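Local coordinates for glideosome-associated protein 50 (Plasmodium falciparum 3D7, PDB 3TGH), which is a component of the glideosome that probably anchors this gliding and invasion motor in the parasite's inner membrane complex, at residues H129-F134 / K187-F192; S181-A186 / A224-Y229; R83-N88 / T159-S164. One frame throughout, in Å; residues are numbered along the deposited sequence.

Interaction 1 of 3, residues H129-F134 / K187-F192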
loop_
_atom_site.group_PDB
_atom_site.type_symbol
_atom_site.label_atom_id
_atom_site.label_comp_id
_atom_site.label_asym_id
_atom_site.label_seq_id
_atom_site.Cartn_x
_atom_site.Cartn_y
_atom_site.Cartn_z
ATOM N N HIS A 129 0.853 10.484 3.844
ATOM C CA HIS A 129 -0.586 10.210 3.889
ATOM C C HIS A 129 -1.279 10.859 2.716
ATOM O O HIS A 129 -0.737 11.778 2.101
ATOM C CB HIS A 129 -1.192 10.734 5.189
ATOM C CG HIS A 129 -0.820 12.150 5.481
ATOM N ND1 HIS A 129 0.220 12.485 6.318
ATOM C CD2 HIS A 129 -1.300 13.320 4.990
ATOM C CE1 HIS A 129 0.336 13.800 6.369
ATOM N NE2 HIS A 129 -0.578 14.331 5.576
ATOM N N TYR A 130 -2.480 10.368 2.430
ATOM C CA TYR A 130 -3.347 10.896 1.385
ATOM C C TYR A 130 -4.777 10.792 1.909
ATOM O O TYR A 130 -5.280 9.704 2.173
ATOM C CB TYR A 130 -3.169 10.087 0.098
ATOM C CG TYR A 130 -4.180 10.375 -0.991
ATOM C CD1 TYR A 130 -4.283 11.640 -1.555
ATOM C CD2 TYR A 130 -5.012 9.363 -1.484
ATOM C CE1 TYR A 130 -5.209 11.907 -2.567
ATOM C CE2 TYR A 130 -5.939 9.618 -2.493
ATOM C CZ TYR A 130 -6.030 10.890 -3.028
ATOM O OH TYR A 130 -6.942 11.138 -4.028
ATOM N N PHE A 131 -5.411 11.939 2.102
ATOM C CA PHE A 131 -6.784 11.986 2.582
ATOM C C PHE A 131 -7.656 12.385 1.416
ATOM O O PHE A 131 -7.336 13.332 0.696
ATOM C CB PHE A 131 -6.932 13.023 3.695
ATOM C CG PHE A 131 -6.485 12.542 5.044
ATOM C CD1 PHE A 131 -5.142 12.312 5.306
ATOM C CD2 PHE A 131 -7.405 12.351 6.065
ATOM C CE1 PHE A 131 -4.729 11.865 6.557
ATOM C CE2 PHE A 131 -6.995 11.914 7.318
ATOM C CZ PHE A 131 -5.658 11.676 7.566
ATOM N N THR A 132 -8.756 11.668 1.231
ATOM C CA THR A 132 -9.676 11.957 0.150
ATOM C C THR A 132 -11.119 11.727 0.608
ATOM O O THR A 132 -11.371 11.403 1.769
ATOM C CB THR A 132 -9.332 11.129 -1.108
ATOM O OG1 THR A 132 -10.103 11.603 -2.221
ATOM C CG2 THR A 132 -9.572 9.627 -0.878
ATOM N N HIS A 133 -12.059 11.936 -0.303
ATOM C CA HIS A 133 -13.474 11.792 0.012
ATOM C C HIS A 133 -14.271 11.511 -1.252
ATOM O O HIS A 133 -13.802 11.776 -2.362
ATOM C CB HIS A 133 -13.999 13.065 0.677
ATOM C CG HIS A 133 -13.869 14.284 -0.183
ATOM N ND1 HIS A 133 -14.922 14.796 -0.909
ATOM C CD2 HIS A 133 -12.805 15.077 -0.454
ATOM C CE1 HIS A 133 -14.516 15.858 -1.581
ATOM N NE2 HIS A 133 -13.236 16.050 -1.324
ATOM N N PHE A 134 -15.471 10.967 -1.070
ATOM C CA PHE A 134 -16.398 10.747 -2.178
ATOM C C PHE A 134 -17.839 10.860 -1.692
ATOM O O PHE A 134 -18.106 10.729 -0.497
ATOM C CB PHE A 134 -16.136 9.393 -2.852
ATOM C CG PHE A 134 -16.336 8.198 -1.951
ATOM C CD1 PHE A 134 -17.521 7.474 -1.991
ATOM C CD2 PHE A 134 -15.335 7.784 -1.083
ATOM C CE1 PHE A 134 -17.707 6.359 -1.172
ATOM C CE2 PHE A 134 -15.515 6.668 -0.257
ATOM C CZ PHE A 134 -16.697 5.961 -0.304
ATOM N N LYS A 187 -8.717 9.131 12.995
ATOM C CA LYS A 187 -9.757 8.778 13.977
ATOM C C LYS A 187 -10.886 9.795 14.054
ATOM O O LYS A 187 -12.041 9.438 14.298
ATOM C CB LYS A 187 -9.153 8.667 15.387
ATOM C CG LYS A 187 -8.454 7.375 15.661
ATOM C CD LYS A 187 -7.558 7.468 16.890
ATOM C CE LYS A 187 -8.355 7.485 18.174
ATOM N NZ LYS A 187 -7.451 7.460 19.359
ATOM N N LYS A 188 -10.538 11.063 13.877
ATOM C CA LYS A 188 -11.487 12.156 14.030
ATOM C C LYS A 188 -12.227 12.510 12.737
ATOM O O LYS A 188 -13.321 13.066 12.798
ATOM C CB LYS A 188 -10.758 13.397 14.552
ATOM C CG LYS A 188 -10.143 13.237 15.940
ATOM C CD LYS A 188 -11.204 13.259 17.032
ATOM C CE LYS A 188 -10.633 13.723 18.364
ATOM N NZ LYS A 188 -11.700 13.878 19.396
ATOM N N ILE A 189 -11.647 12.210 11.572
ATOM C CA ILE A 189 -12.228 12.698 10.307
ATOM C C ILE A 189 -12.438 11.670 9.186
ATOM O O ILE A 189 -13.053 12.000 8.173
ATOM C CB ILE A 189 -11.426 13.906 9.745
ATOM C CG1 ILE A 189 -10.042 13.485 9.253
ATOM C CG2 ILE A 189 -11.319 15.009 10.805
ATOM C CD1 ILE A 189 -9.239 14.637 8.662
ATOM N N ALA A 190 -11.970 10.434 9.365
ATOM C CA ALA A 190 -12.047 9.438 8.299
ATOM C C ALA A 190 -13.024 8.301 8.605
ATOM O O ALA A 190 -12.956 7.671 9.669
ATOM C CB ALA A 190 -10.661 8.881 8.005
ATOM N N ASP A 191 -13.912 8.026 7.654
ATOM C CA ASP A 191 -14.855 6.907 7.756
ATOM C C ASP A 191 -14.163 5.585 7.428
ATOM O O ASP A 191 -14.576 4.516 7.905
ATOM C CB ASP A 191 -16.035 7.143 6.822
ATOM C CG ASP A 191 -16.724 8.469 7.094
ATOM O OD1 ASP A 191 -17.508 8.553 8.067
ATOM O OD2 ASP A 191 -16.447 9.438 6.354
ATOM N N PHE A 192 -13.122 5.674 6.602
ATOM C CA PHE A 192 -12.282 4.542 6.229
ATOM C C PHE A 192 -10.815 4.898 6.470
ATOM O O PHE A 192 -10.374 5.995 6.122
ATOM C CB PHE A 192 -12.445 4.212 4.747
ATOM C CG PHE A 192 -13.842 3.822 4.348
ATOM C CD1 PHE A 192 -14.668 4.722 3.687
ATOM C CD2 PHE A 192 -14.315 2.545 4.599
ATOM C CE1 PHE A 192 -15.956 4.347 3.300
ATOM C CE2 PHE A 192 -15.597 2.167 4.219
ATOM C CZ PHE A 192 -16.413 3.069 3.571
#

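Interaction 2 of 3, residues S181-A186 / A224-Y229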
loop_
_atom_site.group_PDB
_atom_site.type_symbol
_atom_site.label_atom_id
_atom_site.label_comp_id
_atom_site.label_asym_id
_atom_site.label_seq_id
_atom_site.Cartn_x
_atom_site.Cartn_y
_atom_site.Cartn_z
ATOM N N SER A 181 0.499 10.667 14.813
ATOM C CA SER A 181 -0.225 11.896 14.471
ATOM C C SER A 181 -1.240 11.644 13.360
ATOM O O SER A 181 -2.387 12.048 13.470
ATOM C CB SER A 181 0.747 12.998 14.058
ATOM O OG SER A 181 1.602 13.339 15.134
ATOM N N GLN A 182 -0.822 10.956 12.300
ATOM C CA GLN A 182 -1.731 10.613 11.203
ATOM C C GLN A 182 -2.948 9.812 11.682
ATOM O O GLN A 182 -4.076 10.083 11.285
ATOM C CB GLN A 182 -0.987 9.818 10.126
ATOM C CG GLN A 182 0.073 10.609 9.383
ATOM C CD GLN A 182 1.073 9.733 8.656
ATOM O OE1 GLN A 182 1.335 8.600 9.067
ATOM N NE2 GLN A 182 1.661 10.262 7.585
ATOM N N LEU A 183 -2.721 8.810 12.529
ATOM C CA LEU A 183 -3.814 7.971 13.011
ATOM C C LEU A 183 -4.740 8.751 13.941
ATOM O O LEU A 183 -5.961 8.575 13.897
ATOM C CB LEU A 183 -3.268 6.719 13.712
ATOM C CG LEU A 183 -2.597 5.704 12.781
ATOM C CD1 LEU A 183 -1.782 4.691 13.617
ATOM C CD2 LEU A 183 -3.600 4.985 11.903
ATOM N N SER A 184 -4.162 9.628 14.757
ATOM C CA SER A 184 -4.938 10.495 15.649
ATOM C C SER A 184 -5.906 11.404 14.886
ATOM O O SER A 184 -7.033 11.630 15.330
ATOM C CB SER A 184 -4.003 11.351 16.502
ATOM O OG SER A 184 -4.740 12.116 17.435
ATOM N N VAL A 185 -5.463 11.918 13.745
ATOM C CA VAL A 185 -6.317 12.743 12.887
ATOM C C VAL A 185 -7.351 11.876 12.171
ATOM O O VAL A 185 -8.537 12.208 12.155
ATOM C CB VAL A 185 -5.493 13.550 11.868
ATOM C CG1 VAL A 185 -6.404 14.244 10.847
ATOM C CG2 VAL A 185 -4.618 14.574 12.588
ATOM N N ALA A 186 -6.912 10.756 11.601
ATOM C CA ALA A 186 -7.803 9.862 10.860
ATOM C C ALA A 186 -8.983 9.405 11.716
ATOM O O ALA A 186 -10.109 9.309 11.222
ATOM C CB ALA A 186 -7.029 8.650 10.315
ATOM N N ALA A 224 -6.960 3.148 16.532
ATOM C CA ALA A 224 -7.556 4.020 15.516
ATOM C C ALA A 224 -8.663 3.362 14.679
ATOM O O ALA A 224 -9.217 3.997 13.790
ATOM C CB ALA A 224 -6.466 4.578 14.597
ATOM N N GLU A 225 -8.989 2.104 14.970
ATOM C CA GLU A 225 -10.032 1.363 14.247
ATOM C C GLU A 225 -9.768 1.294 12.740
ATOM O O GLU A 225 -10.677 1.478 11.917
ATOM C CB GLU A 225 -11.416 1.949 14.524
ATOM C CG GLU A 225 -11.807 1.977 15.994
ATOM C CD GLU A 225 -13.292 2.212 16.181
ATOM O OE1 GLU A 225 -14.084 1.302 15.849
ATOM O OE2 GLU A 225 -13.669 3.305 16.651
ATOM N N VAL A 226 -8.512 1.029 12.393
ATOM C CA VAL A 226 -8.099 0.876 11.014
ATOM C C VAL A 226 -8.852 -0.284 10.360
ATOM O O VAL A 226 -9.078 -1.325 10.983
ATOM C CB VAL A 226 -6.566 0.666 10.938
ATOM C CG1 VAL A 226 -6.135 0.121 9.581
ATOM C CG2 VAL A 226 -5.856 1.984 11.283
ATOM N N ASP A 227 -9.234 -0.095 9.103
ATOM C CA ASP A 227 -10.002 -1.095 8.365
ATOM C C ASP A 227 -9.110 -2.156 7.729
ATOM O O ASP A 227 -9.337 -3.358 7.916
ATOM C CB ASP A 227 -10.847 -0.405 7.289
ATOM C CG ASP A 227 -11.895 0.514 7.882
ATOM O OD1 ASP A 227 -12.857 0.005 8.501
ATOM O OD2 ASP A 227 -11.758 1.749 7.737
ATOM N N LEU A 228 -8.105 -1.702 6.980
ATOM C CA LEU A 228 -7.198 -2.571 6.228
ATOM C C LEU A 228 -5.741 -2.189 6.465
ATOM O O LEU A 228 -5.391 -1.010 6.409
ATOM C CB LEU A 228 -7.430 -2.415 4.727
ATOM C CG LEU A 228 -8.407 -3.274 3.936
ATOM C CD1 LEU A 228 -9.780 -3.290 4.545
ATOM C CD2 LEU A 228 -8.432 -2.751 2.508
ATOM N N TYR A 229 -4.891 -3.187 6.690
ATOM C CA TYR A 229 -3.452 -3.005 6.539
ATOM C C TYR A 229 -3.028 -3.855 5.349
ATOM O O TYR A 229 -3.125 -5.077 5.390
ATOM C CB TYR A 229 -2.665 -3.397 7.801
ATOM C CG TYR A 229 -1.156 -3.337 7.601
ATOM C CD1 TYR A 229 -0.553 -2.208 7.053
ATOM C CD2 TYR A 229 -0.340 -4.408 7.926
ATOM C CE1 TYR A 229 0.814 -2.146 6.847
ATOM C CE2 TYR A 229 1.045 -4.352 7.734
ATOM C CZ TYR A 229 1.613 -3.220 7.184
ATOM O OH TYR A 229 2.971 -3.141 6.975
#

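Interaction 3 of 3, residues R83-N88 / T159-S164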
loop_
_atom_site.group_PDB
_atom_site.type_symbol
_atom_site.label_atom_id
_atom_site.label_comp_id
_atom_site.label_asym_id
_atom_site.label_seq_id
_atom_site.Cartn_x
_atom_site.Cartn_y
_atom_site.Cartn_z
ATOM N N ARG A 83 13.821 -4.623 -0.389
ATOM C CA ARG A 83 14.561 -4.782 -1.639
ATOM C C ARG A 83 14.981 -3.436 -2.248
ATOM O O ARG A 83 16.015 -3.347 -2.906
ATOM C CB ARG A 83 13.736 -5.558 -2.671
ATOM C CG ARG A 83 13.248 -6.939 -2.222
ATOM C CD ARG A 83 14.369 -7.905 -1.881
ATOM N NE ARG A 83 15.181 -8.249 -3.050
ATOM C CZ ARG A 83 16.019 -9.285 -3.119
ATOM N NH1 ARG A 83 16.170 -10.118 -2.092
ATOM N NH2 ARG A 83 16.711 -9.494 -4.235
ATOM N N ASP A 84 14.184 -2.397 -2.021
ATOM C CA ASP A 84 14.498 -1.065 -2.536
ATOM C C ASP A 84 15.637 -0.392 -1.749
ATOM O O ASP A 84 16.457 0.360 -2.311
ATOM C CB ASP A 84 13.247 -0.197 -2.486
ATOM C CG ASP A 84 12.102 -0.768 -3.320
ATOM O OD1 ASP A 84 12.270 -0.898 -4.553
ATOM O OD2 ASP A 84 11.044 -1.098 -2.739
ATOM N N TRP A 85 15.660 -0.640 -0.441
ATOM C CA TRP A 85 16.656 -0.054 0.458
ATOM C C TRP A 85 18.090 -0.553 0.268
ATOM O O TRP A 85 19.030 0.093 0.734
ATOM C CB TRP A 85 16.227 -0.240 1.914
ATOM C CG TRP A 85 15.247 0.780 2.384
ATOM C CD1 TRP A 85 13.904 0.611 2.566
ATOM C CD2 TRP A 85 15.535 2.142 2.745
ATOM N NE1 TRP A 85 13.335 1.791 3.012
ATOM C CE2 TRP A 85 14.316 2.739 3.139
ATOM C CE3 TRP A 85 16.705 2.905 2.791
ATOM C CZ2 TRP A 85 14.230 4.081 3.561
ATOM C CZ3 TRP A 85 16.619 4.245 3.211
ATOM C CH2 TRP A 85 15.391 4.812 3.584
ATOM N N THR A 86 18.262 -1.691 -0.401
ATOM C CA THR A 86 19.591 -2.206 -0.688
ATOM C C THR A 86 20.178 -1.587 -1.963
ATOM O O THR A 86 21.331 -1.832 -2.287
ATOM C CB THR A 86 19.602 -3.754 -0.774
ATOM O OG1 THR A 86 18.709 -4.190 -1.805
ATOM C CG2 THR A 86 19.183 -4.363 0.554
ATOM N N GLY A 87 19.391 -0.770 -2.667
ATOM C CA GLY A 87 19.879 -0.041 -3.840
ATOM C C GLY A 87 19.827 1.461 -3.619
ATOM O O GLY A 87 19.979 1.939 -2.496
ATOM N N ASN A 88 19.610 2.208 -4.697
ATOM C CA ASN A 88 19.558 3.674 -4.627
ATOM C C ASN A 88 18.149 4.106 -4.214
ATOM O O ASN A 88 17.306 4.459 -5.046
ATOM C CB ASN A 88 19.974 4.281 -5.976
ATOM C CG ASN A 88 20.303 5.759 -5.884
ATOM O OD1 ASN A 88 19.786 6.472 -5.031
ATOM N ND2 ASN A 88 21.183 6.225 -6.771
ATOM N N THR A 159 8.134 0.234 6.626
ATOM C CA THR A 159 8.311 -0.718 7.708
ATOM C C THR A 159 9.779 -0.989 8.056
ATOM O O THR A 159 10.057 -1.499 9.144
ATOM C CB THR A 159 7.555 -2.035 7.445
ATOM O OG1 THR A 159 7.857 -2.533 6.143
ATOM C CG2 THR A 159 6.050 -1.821 7.561
ATOM N N TRP A 160 10.715 -0.658 7.168
ATOM C CA TRP A 160 12.124 -0.789 7.514
ATOM C C TRP A 160 12.580 0.374 8.394
ATOM O O TRP A 160 13.290 0.167 9.382
ATOM C CB TRP A 160 13.023 -0.951 6.287
ATOM C CG TRP A 160 14.402 -1.300 6.711
ATOM C CD1 TRP A 160 14.775 -2.407 7.432
ATOM C CD2 TRP A 160 15.596 -0.533 6.512
ATOM N NE1 TRP A 160 16.122 -2.375 7.680
ATOM C CE2 TRP A 160 16.655 -1.246 7.120
ATOM C CE3 TRP A 160 15.882 0.669 5.860
ATOM C CZ2 TRP A 160 17.970 -0.778 7.122
ATOM C CZ3 TRP A 160 17.194 1.122 5.841
ATOM C CH2 TRP A 160 18.223 0.396 6.469
ATOM N N VAL A 161 12.158 1.592 8.048
ATOM C CA VAL A 161 12.413 2.766 8.903
ATOM C C VAL A 161 11.880 2.572 10.326
ATOM O O VAL A 161 12.528 2.982 11.295
ATOM C CB VAL A 161 11.803 4.050 8.306
ATOM C CG1 VAL A 161 11.969 5.225 9.273
ATOM C CG2 VAL A 161 12.454 4.371 6.968
ATOM N N LEU A 162 10.712 1.943 10.441
ATOM C CA LEU A 162 10.080 1.690 11.733
ATOM C C LEU A 162 10.738 0.546 12.510
ATOM O O LEU A 162 10.458 0.372 13.693
ATOM C CB LEU A 162 8.595 1.353 11.549
ATOM C CG LEU A 162 7.662 2.444 11.030
ATOM C CD1 LEU A 162 6.228 1.899 10.960
ATOM C CD2 LEU A 162 7.755 3.671 11.911
ATOM N N SER A 163 11.573 -0.247 11.842
ATOM C CA SER A 163 12.234 -1.397 12.468
ATOM C C SER A 163 13.429 -0.989 13.322
ATOM O O SER A 163 13.931 0.129 13.235
ATOM C CB SER A 163 12.705 -2.394 11.400
ATOM O OG SER A 163 13.940 -1.995 10.843
ATOM N N SER A 164 13.916 -1.937 14.118
ATOM C CA SER A 164 15.070 -1.699 14.976
ATOM C C SER A 164 16.404 -1.681 14.213
ATOM O O SER A 164 17.421 -1.259 14.770
ATOM C CB SER A 164 15.120 -2.760 16.083
ATOM O OG SER A 164 15.282 -4.048 15.526
#

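Interaction 1 of 3, residues H129-F134 / K187-F192
Three phenylalanine rings carry this contact, and the one ring-to-ring meeting is at an edge: Phe-134 presents the rim of its ring, at CZ, to CE1 of Phe-192 at 4.0 Å, the partner atom lying near the plane of the Phe-134 ring. The two side chains cross at about a right angle and meet at single ring carbons, so little ring area overlaps. Phe-134 gets there through its first torsion: chi1 of 62° sets CG between the backbone N and the carbonyl carbon, which swings the ring toward Phe-192 although the CB itself does not point that way. The ring also rests on Leu-4 of strand 4-8, while that of Phe-192 reaches Ile-306.

On the other, helix-covered face of the sheet, the ring of Phe-131 receives Ile-189. The delta methyl does most of the touching, with CD1 of Ile-189 3.8 Å from CE2 of Phe-131 and 3.9 Å from CD2 of the same ring; CG1 of Ile-189 follows at 3.9 Å from CE2 of Phe-131. The CG1 branch of Ile-189 stands between N and the carbonyl carbon (chi1 69°), and with chi2 fully extended the CD1 end is carried out to the phenyl ring. Ile-189 also touches Ala-317, His-320 and Phe-321 of helix 317-321.

Between these two pairs Ala-190 breaks out of helical geometry. Asp-191 is held by the backbone N of Ala-151 and by a salt bridge to Lys-314. Ile-189 ends helix 169-189 and Phe-192 starts strand 192-196, so edge strand 128-136 is met by both. The arrangement belongs to the metallophosphoesterase fold, two mixed sheets packed face to face and flanked by helices: Phe-134 and Leu-4 meet between the sheets, and Ile-189 lies on the helix side.

Interaction 2 of 3, residues S181-A186 / A224-Y229
Leu-183 and Ala-224 meet through their beta carbons, CB to CB at 3.9 Å, where the backbones come closest, with the CA atoms 6.0 Å apart. One branch of the leucine then continues the contact: CD2 of Leu-183 lies 4.0 Å from CB of Ala-224 and 3.8 Å from CG2 of Val-226, so this methyl touches both partners. With CG anti to the carbonyl carbon (chi1 -70°), the leucine extends past the small alanine to reach the valine, whose side chain it crosses at about a right angle. Val-226 meets it with CG2, the branch that stands beside its backbone N, and CG1 takes no part. All three residues are buried and the interface is wholly apolar.

The helix 169-189 lies here against the connection between helix 218-223 and strand 228-231. Glu-225 has a positive phi of 57° and closes the preceding helix in a Schellman motif, which turns the chain sharply away from the helix axis and sends Val-226 on toward the sheet. Strands 192-196 and 228-231 are parallel neighbours joined by a crossover through helices 211-216 and 218-223, and helix 169-189 packs beside its return.

Farther out, Leu-183 and Val-226 are backed by the sheet: Leu-183 packs on Ile-155 and Val-226 on Ile-193. The loop is fixed by Asp-227, whose OD2 accepts from the backbone N of Ile-193 while its OD1 forms a salt bridge with Lys-307. On the helix, Gln-182 bonds through NE2 to His-129, and Ala-186 lies over Ala-153 and Ile-193.

Interaction 3 of 3, residues R83-N88 / T159-S164
Trp-85 and Trp-160 make the tight part of this contact, with the six-membered ring of Trp-160 leaning over one face of the Trp-85 indole. CE3 of Trp-160 sits 3.4 Å above that plane, displaced from the ring centre, and comes within 3.5 Å of both CD2 and CG of Trp-85. Beside it, CZ3 of Trp-160 lies 3.6 Å from CE3 of Trp-85. The ring planes are oblique, inclined at 51°, and the CE3-CZ3 side of the six-membered ring makes the close contacts. The CG of Trp-160, anti to the backbone N (chi1 -171°), projects the indole out of the loop to the other tryptophan.

The remainder is looser. Val-161 adds a single methyl, CG2, 3.9 Å from CZ2 of Trp-85 and oblique to its ring. Trp-160 is itself partly exposed, whereas Trp-85 is buried and its NE1 donates to OD2 of Asp-158.

The loop carrying Trp-160 is stiffened by a type I turn from Trp-160 to Ser-163. O of Trp-160 accepts two bonds, from the backbone N of Ser-163 at 3.0 Å and from OG of Ser-163 at 2.7 Å, the latter reaching a lone pair in the carbonyl plane. Asp-158 also bonds through OD1 to the N of Val-161, and so ties the Trp-85 ring to the start of this turn.

O of Val-161 accepts from ND1 of His-172, a metal-binding residue. The contact thus joins the short helix 82-85 to the loop after strand 148-156, where Val-161 and Leu-162 rest on Ala-175 of helix 169-189.

How the interactions relate
Interactions 1 and 2 lie about 9 Å apart, centre to centre, and share helix 169-189: one takes its end and the run into strand 192-196, the other the turns before it. They touch directly, CG of Lys-187 lying 3.5 Å from CA of Ala-224. All three contacts are mainly buried, but interactions 1 and 2 are made by phenyl and aliphatic groups away from the metal-binding histidines. Interaction 3, about 27 and 23 Å from their centres, sets indole against indole between short helix 82-85 and the loop before helix 169-189; Asp-158 and the bond to His-172 are its particular polar ties. Thr-159 packs on Tyr-229, a slight link to interaction 2.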